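Cytochrome c2 (Blastochloris viridis, PDB 1CO6) carries electrons through a covalently bound heme c, serving as the donor to oxidized bacteriochlorophyll in the photophosphorylation pathway of this purple bacterium. Local coordinates at residues A23-G28 against E43-S48. Residues are numbered along the deposited sequence; the frame is centred on the assembly and turned at random.
Sequences AKNKVG and EGFAYS. With HEC (heme c), chain B.
Glu43 meets Asn25 through its backbone alone: its carbonyl O accepts a weak, bent hydrogen bond from Asn25 ND2 (3.3 Å, 132° at the hydrogen). An amide side chain suits this place because it works in two directions; while ND2 reaches across, OD1 takes the backbone N-H of Val30, a stronger tie. Gly44 follows with a positive phi (86°), at which a side chain would be jammed against the preceding carbonyl O, so glycine fits here. Phe45, next along, directs its side chain at residues 23-28 and contributes more of the contact than any other residue. With CG anti to the backbone N (chi1 -175°), the ring reaches the turn at Lys26–Gly28 and presents its rim to two carbonyls, those of Lys26 and Val27, both near the ring plane. Phe45 CZ lies 3.1 Å from Val27 O, so the electropositive ring edge faces a carbonyl oxygen. Gly28 packs obliquely against the same ring, its C 3.6 Å from Phe45 CE1; a CB here would be crowded by HEC C1D, so glycine lets the backbone lie against the heme, Gly28 CA 3.9 Å from HEC C2D. Phe45 CE2 meets the propionate carbon CAD of the heme, and CD2 sits over the centre of the Tyr47 ring, 3.6 Å above its plane. Tyr47 itself gives its OH to HEC O2A (2.6 Å) and accepts Ile42 N. Ser48 grips the other propionate twice: Ser48 N donates to HEC O2D and Ser48 OG to HEC O1D (2.6 Å). These bonds would offset propionate charge. Compact Ser48 also caps Asn51 N, starting helix 49-52. Both segments belong to the long helix- and strand-free region between helix 3-14 and helix 49-52, where Gly28's backbone bonds to heme-linked Cys16, next to axial ligand His17.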
ATOM      1  N   ALA A  23      -7.187   4.173  11.804  1.00 24.17           N
ATOM      2  CA  ALA A  23      -6.829   4.662  10.466  1.00 23.01           C
ATOM      3  C   ALA A  23      -8.109   5.022   9.719  1.00 22.28           C
ATOM      4  O   ALA A  23      -9.148   4.301   9.741  1.00 21.58           O
ATOM      5  CB  ALA A  23      -5.986   3.588   9.766  1.00 21.03           C
ATOM      6  N   LYS A  24      -8.056   6.132   8.998  1.00 21.16           N
ATOM      7  CA  LYS A  24      -9.199   6.599   8.173  1.00 21.28           C
ATOM      8  C   LYS A  24      -8.696   6.883   6.757  1.00 19.33           C
ATOM      9  O   LYS A  24      -7.470   7.113   6.600  1.00 18.53           O
ATOM     10  CB  LYS A  24      -9.899   7.793   8.803  1.00 26.73           C
ATOM     11  CG  LYS A  24      -9.317   9.170   8.561  1.00 29.46           C
ATOM     12  CD  LYS A  24      -7.803   9.257   8.688  1.00 32.19           C
ATOM     13  CE  LYS A  24      -7.265   8.816  10.043  1.00 32.41           C
ATOM     14  NZ  LYS A  24      -5.890   8.288   9.861  1.00 32.90           N
ATOM     15  N   ASN A  25      -9.596   6.852   5.786  1.00 17.56           N
ATOM     16  CA  ASN A  25      -9.209   7.147   4.399  1.00 16.60           C
ATOM     17  C   ASN A  25      -8.755   8.606   4.282  1.00 16.65           C
ATOM     18  O   ASN A  25      -9.408   9.445   4.946  1.00 16.36           O
ATOM     19  CB  ASN A  25     -10.411   6.891   3.487  1.00 18.04           C
ATOM     20  CG  ASN A  25     -10.698   5.421   3.336  1.00 18.70           C
ATOM     21  OD1 ASN A  25      -9.742   4.627   3.194  1.00 20.62           O
ATOM     22  ND2 ASN A  25     -11.967   5.023   3.349  1.00 18.17           N
ATOM     23  N   LYS A  26      -7.724   8.868   3.513  1.00 15.14           N
ATOM     24  CA  LYS A  26      -7.215  10.262   3.281  1.00 15.44           C
ATOM     25  C   LYS A  26      -7.143  10.488   1.771  1.00 15.20           C
ATOM     26  O   LYS A  26      -8.158  10.206   1.103  1.00 14.25           O
ATOM     27  CB  LYS A  26      -5.903  10.540   3.965  1.00 15.09           C
ATOM     28  CG  LYS A  26      -6.046  10.386   5.481  1.00 16.03           C
ATOM     29  CD  LYS A  26      -4.759  10.778   6.184  1.00 16.98           C
ATOM     30  CE  LYS A  26      -3.585   9.922   5.771  1.00 19.26           C
ATOM     31  NZ  LYS A  26      -2.316  10.421   6.384  1.00 20.32           N
ATOM     32  N   VAL A  27      -6.035  11.022   1.260  1.00 14.19           N
ATOM     33  CA  VAL A  27      -5.926  11.168  -0.203  1.00 14.73           C
ATOM     34  C   VAL A  27      -5.920   9.706  -0.748  1.00 14.11           C
ATOM     35  O   VAL A  27      -6.488   9.476  -1.810  1.00 13.68           O
ATOM     36  CB  VAL A  27      -4.738  12.000  -0.692  1.00 14.14           C
ATOM     37  CG1 VAL A  27      -4.418  11.817  -2.192  1.00 16.23           C
ATOM     38  CG2 VAL A  27      -5.006  13.506  -0.471  1.00 14.44           C
ATOM     39  N   GLY A  28      -5.315   8.795   0.026  1.00 12.34           N
ATOM     40  CA  GLY A  28      -5.270   7.381  -0.417  1.00 12.91           C
ATOM     41  C   GLY A  28      -6.007   6.565   0.633  1.00 12.14           C
ATOM     42  O   GLY A  28      -6.288   7.032   1.751  1.00 14.23           O
ATOM     43  N   GLU A  43     -14.004   0.287   1.576  1.00 24.92           N
ATOM     44  CA  GLU A  43     -15.297   0.984   1.507  1.00 26.50           C
ATOM     45  C   GLU A  43     -15.117   2.457   1.814  1.00 25.35           C
ATOM     46  O   GLU A  43     -14.322   2.856   2.684  1.00 25.09           O
ATOM     47  CB  GLU A  43     -16.330   0.258   2.369  1.00 31.95           C
ATOM     48  CG  GLU A  43     -15.992  -0.436   3.643  1.00 39.27           C
ATOM     49  CD  GLU A  43     -15.234  -1.676   3.960  1.00 43.87           C
ATOM     50  OE1 GLU A  43     -14.212  -2.171   3.465  1.00 44.12           O
ATOM     51  OE2 GLU A  43     -15.769  -2.273   4.982  1.00 46.43           O
ATOM     52  N   GLY A  44     -15.789   3.281   1.036  1.00 25.17           N
ATOM     53  CA  GLY A  44     -15.721   4.743   1.245  1.00 24.46           C
ATOM     54  C   GLY A  44     -14.544   5.404   0.533  1.00 22.87           C
ATOM     55  O   GLY A  44     -14.303   6.626   0.720  1.00 24.52           O
ATOM     56  N   PHE A  45     -13.790   4.612  -0.218  1.00 20.64           N
ATOM     57  CA  PHE A  45     -12.665   5.250  -0.921  1.00 18.64           C
ATOM     58  C   PHE A  45     -13.104   5.357  -2.373  1.00 16.76           C
ATOM     59  O   PHE A  45     -13.631   4.365  -2.871  1.00 15.83           O
ATOM     60  CB  PHE A  45     -11.301   4.560  -0.773  1.00 16.53           C
ATOM     61  CG  PHE A  45     -10.230   5.423  -1.452  1.00 15.22           C
ATOM     62  CD1 PHE A  45      -9.797   6.585  -0.766  1.00 13.32           C
ATOM     63  CD2 PHE A  45      -9.758   5.136  -2.726  1.00 12.17           C
ATOM     64  CE1 PHE A  45      -8.874   7.438  -1.320  1.00 11.81           C
ATOM     65  CE2 PHE A  45      -8.841   5.973  -3.323  1.00 12.53           C
ATOM     66  CZ  PHE A  45      -8.383   7.138  -2.604  1.00 12.12           C
ATOM     67  N   ALA A  46     -12.864   6.514  -2.965  1.00 16.13           N
ATOM     68  CA  ALA A  46     -13.194   6.755  -4.381  1.00 16.78           C
ATOM     69  C   ALA A  46     -11.994   6.413  -5.265  1.00 15.88           C
ATOM     70  O   ALA A  46     -11.154   7.213  -5.682  1.00 16.24           O
ATOM     71  CB  ALA A  46     -13.677   8.187  -4.600  1.00 18.89           C
ATOM     72  N   TYR A  47     -11.966   5.141  -5.631  1.00 14.53           N
ATOM     73  CA  TYR A  47     -10.894   4.607  -6.494  1.00 15.90           C
ATOM     74  C   TYR A  47     -11.091   5.007  -7.950  1.00 16.30           C
ATOM     75  O   TYR A  47     -12.248   5.232  -8.361  1.00 17.24           O
ATOM     76  CB  TYR A  47     -10.931   3.067  -6.459  1.00 15.05           C
ATOM     77  CG  TYR A  47     -10.456   2.413  -5.178  1.00 13.90           C
ATOM     78  CD1 TYR A  47     -11.355   1.983  -4.223  1.00 12.94           C
ATOM     79  CD2 TYR A  47      -9.086   2.214  -4.978  1.00 12.83           C
ATOM     80  CE1 TYR A  47     -10.912   1.379  -3.043  1.00 14.02           C
ATOM     81  CE2 TYR A  47      -8.624   1.586  -3.820  1.00 13.44           C
ATOM     82  CZ  TYR A  47      -9.541   1.174  -2.869  1.00 13.86           C
ATOM     83  OH  TYR A  47      -9.096   0.525  -1.744  1.00 14.65           O
ATOM     84  N   SER A  48      -9.966   5.048  -8.636  1.00 15.06           N
ATOM     85  CA  SER A  48     -10.003   5.301 -10.087  1.00 15.09           C
ATOM     86  C   SER A  48     -10.522   3.973 -10.705  1.00 15.29           C
ATOM     87  O   SER A  48     -10.494   2.905 -10.074  1.00 14.74           O
ATOM     88  CB  SER A  48      -8.660   5.530 -10.729  1.00 15.45           C
ATOM     89  OG  SER A  48      -7.778   4.443 -10.441  1.00 14.40           O
TER
HETATM   90 FE   HEC B 108      -0.577   4.947  -2.407  1.00 10.84          FE
HETATM   91  CHA HEC B 108      -3.348   3.556  -3.663  1.00 11.47           C
HETATM   92  CHB HEC B 108       0.542   1.876  -1.377  1.00 12.47           C
HETATM   93  CHC HEC B 108       2.408   6.371  -1.353  1.00 12.38           C
HETATM   94  CHD HEC B 108      -1.859   8.102  -3.012  1.00 12.95           C
HETATM   95  NA  HEC B 108      -1.288   3.058  -2.480  1.00 13.11           N
HETATM   96  C1A HEC B 108      -2.415   2.640  -3.181  1.00 13.13           C
HETATM   97  C2A HEC B 108      -2.443   1.205  -3.214  1.00 13.31           C
HETATM   98  C3A HEC B 108      -1.348   0.757  -2.585  1.00 13.78           C
HETATM   99  C4A HEC B 108      -0.590   1.899  -2.123  1.00 13.24           C
HETATM  100  CMA HEC B 108      -0.896  -0.706  -2.361  1.00 12.50           C
HETATM  101  CAA HEC B 108      -3.613   0.348  -3.795  1.00 13.48           C
HETATM  102  CBA HEC B 108      -4.705   0.254  -2.689  1.00 13.37           C
HETATM  103  CGA HEC B 108      -5.924  -0.588  -2.973  1.00 13.84           C
HETATM  104  O1A HEC B 108      -5.966  -1.177  -4.041  1.00 13.59           O
HETATM  105  O2A HEC B 108      -6.782  -0.583  -2.055  1.00 15.09           O
HETATM  106  NB  HEC B 108       1.091   4.280  -1.533  1.00 12.78           N
HETATM  107  C1B HEC B 108       1.328   2.960  -1.131  1.00 12.58           C
HETATM  108  C2B HEC B 108       2.626   2.911  -0.503  1.00 13.96           C
HETATM  109  C3B HEC B 108       3.155   4.137  -0.532  1.00 13.05           C
HETATM  110  C4B HEC B 108       2.208   5.019  -1.144  1.00 13.69           C
HETATM  111  CMB HEC B 108       3.207   1.595   0.059  1.00 12.79           C
HETATM  112  CAB HEC B 108       4.541   4.538   0.076  1.00 13.20           C
HETATM  113  CBB HEC B 108       5.655   4.068  -0.653  1.00 13.78           C
HETATM  114  NC  HEC B 108       0.123   6.849  -2.232  1.00 13.07           N
HETATM  115  C1C HEC B 108       1.376   7.208  -1.791  1.00 13.26           C
HETATM  116  C2C HEC B 108       1.466   8.657  -1.826  1.00 14.37           C
HETATM  117  C3C HEC B 108       0.316   9.136  -2.318  1.00 14.49           C
HETATM  118  C4C HEC B 108      -0.561   8.018  -2.547  1.00 13.29           C
HETATM  119  CMC HEC B 108       2.728   9.446  -1.421  1.00 13.51           C
HETATM  120  CAC HEC B 108      -0.073  10.664  -2.473  1.00 13.78           C
HETATM  121  CBC HEC B 108       0.722  11.529  -3.244  1.00 13.67           C
HETATM  122  ND  HEC B 108      -2.299   5.675  -3.146  1.00 13.39           N
HETATM  123  C1D HEC B 108      -2.616   7.015  -3.378  1.00 12.37           C
HETATM  124  C2D HEC B 108      -3.899   7.063  -4.084  1.00 13.42           C
HETATM  125  C3D HEC B 108      -4.323   5.809  -4.243  1.00 12.88           C
HETATM  126  C4D HEC B 108      -3.328   4.933  -3.689  1.00 11.54           C
HETATM  127  CMD HEC B 108      -4.570   8.393  -4.516  1.00 11.46           C
HETATM  128  CAD HEC B 108      -5.585   5.313  -4.998  1.00 12.45           C
HETATM  129  CBD HEC B 108      -5.210   4.918  -6.463  1.00 12.22           C
HETATM  130  CGD HEC B 108      -6.393   4.906  -7.414  1.00 12.80           C
HETATM  131  O1D HEC B 108      -5.990   4.877  -8.616  1.00 13.86           O
HETATM  132  O2D HEC B 108      -7.578   4.909  -7.002  1.00 14.03           O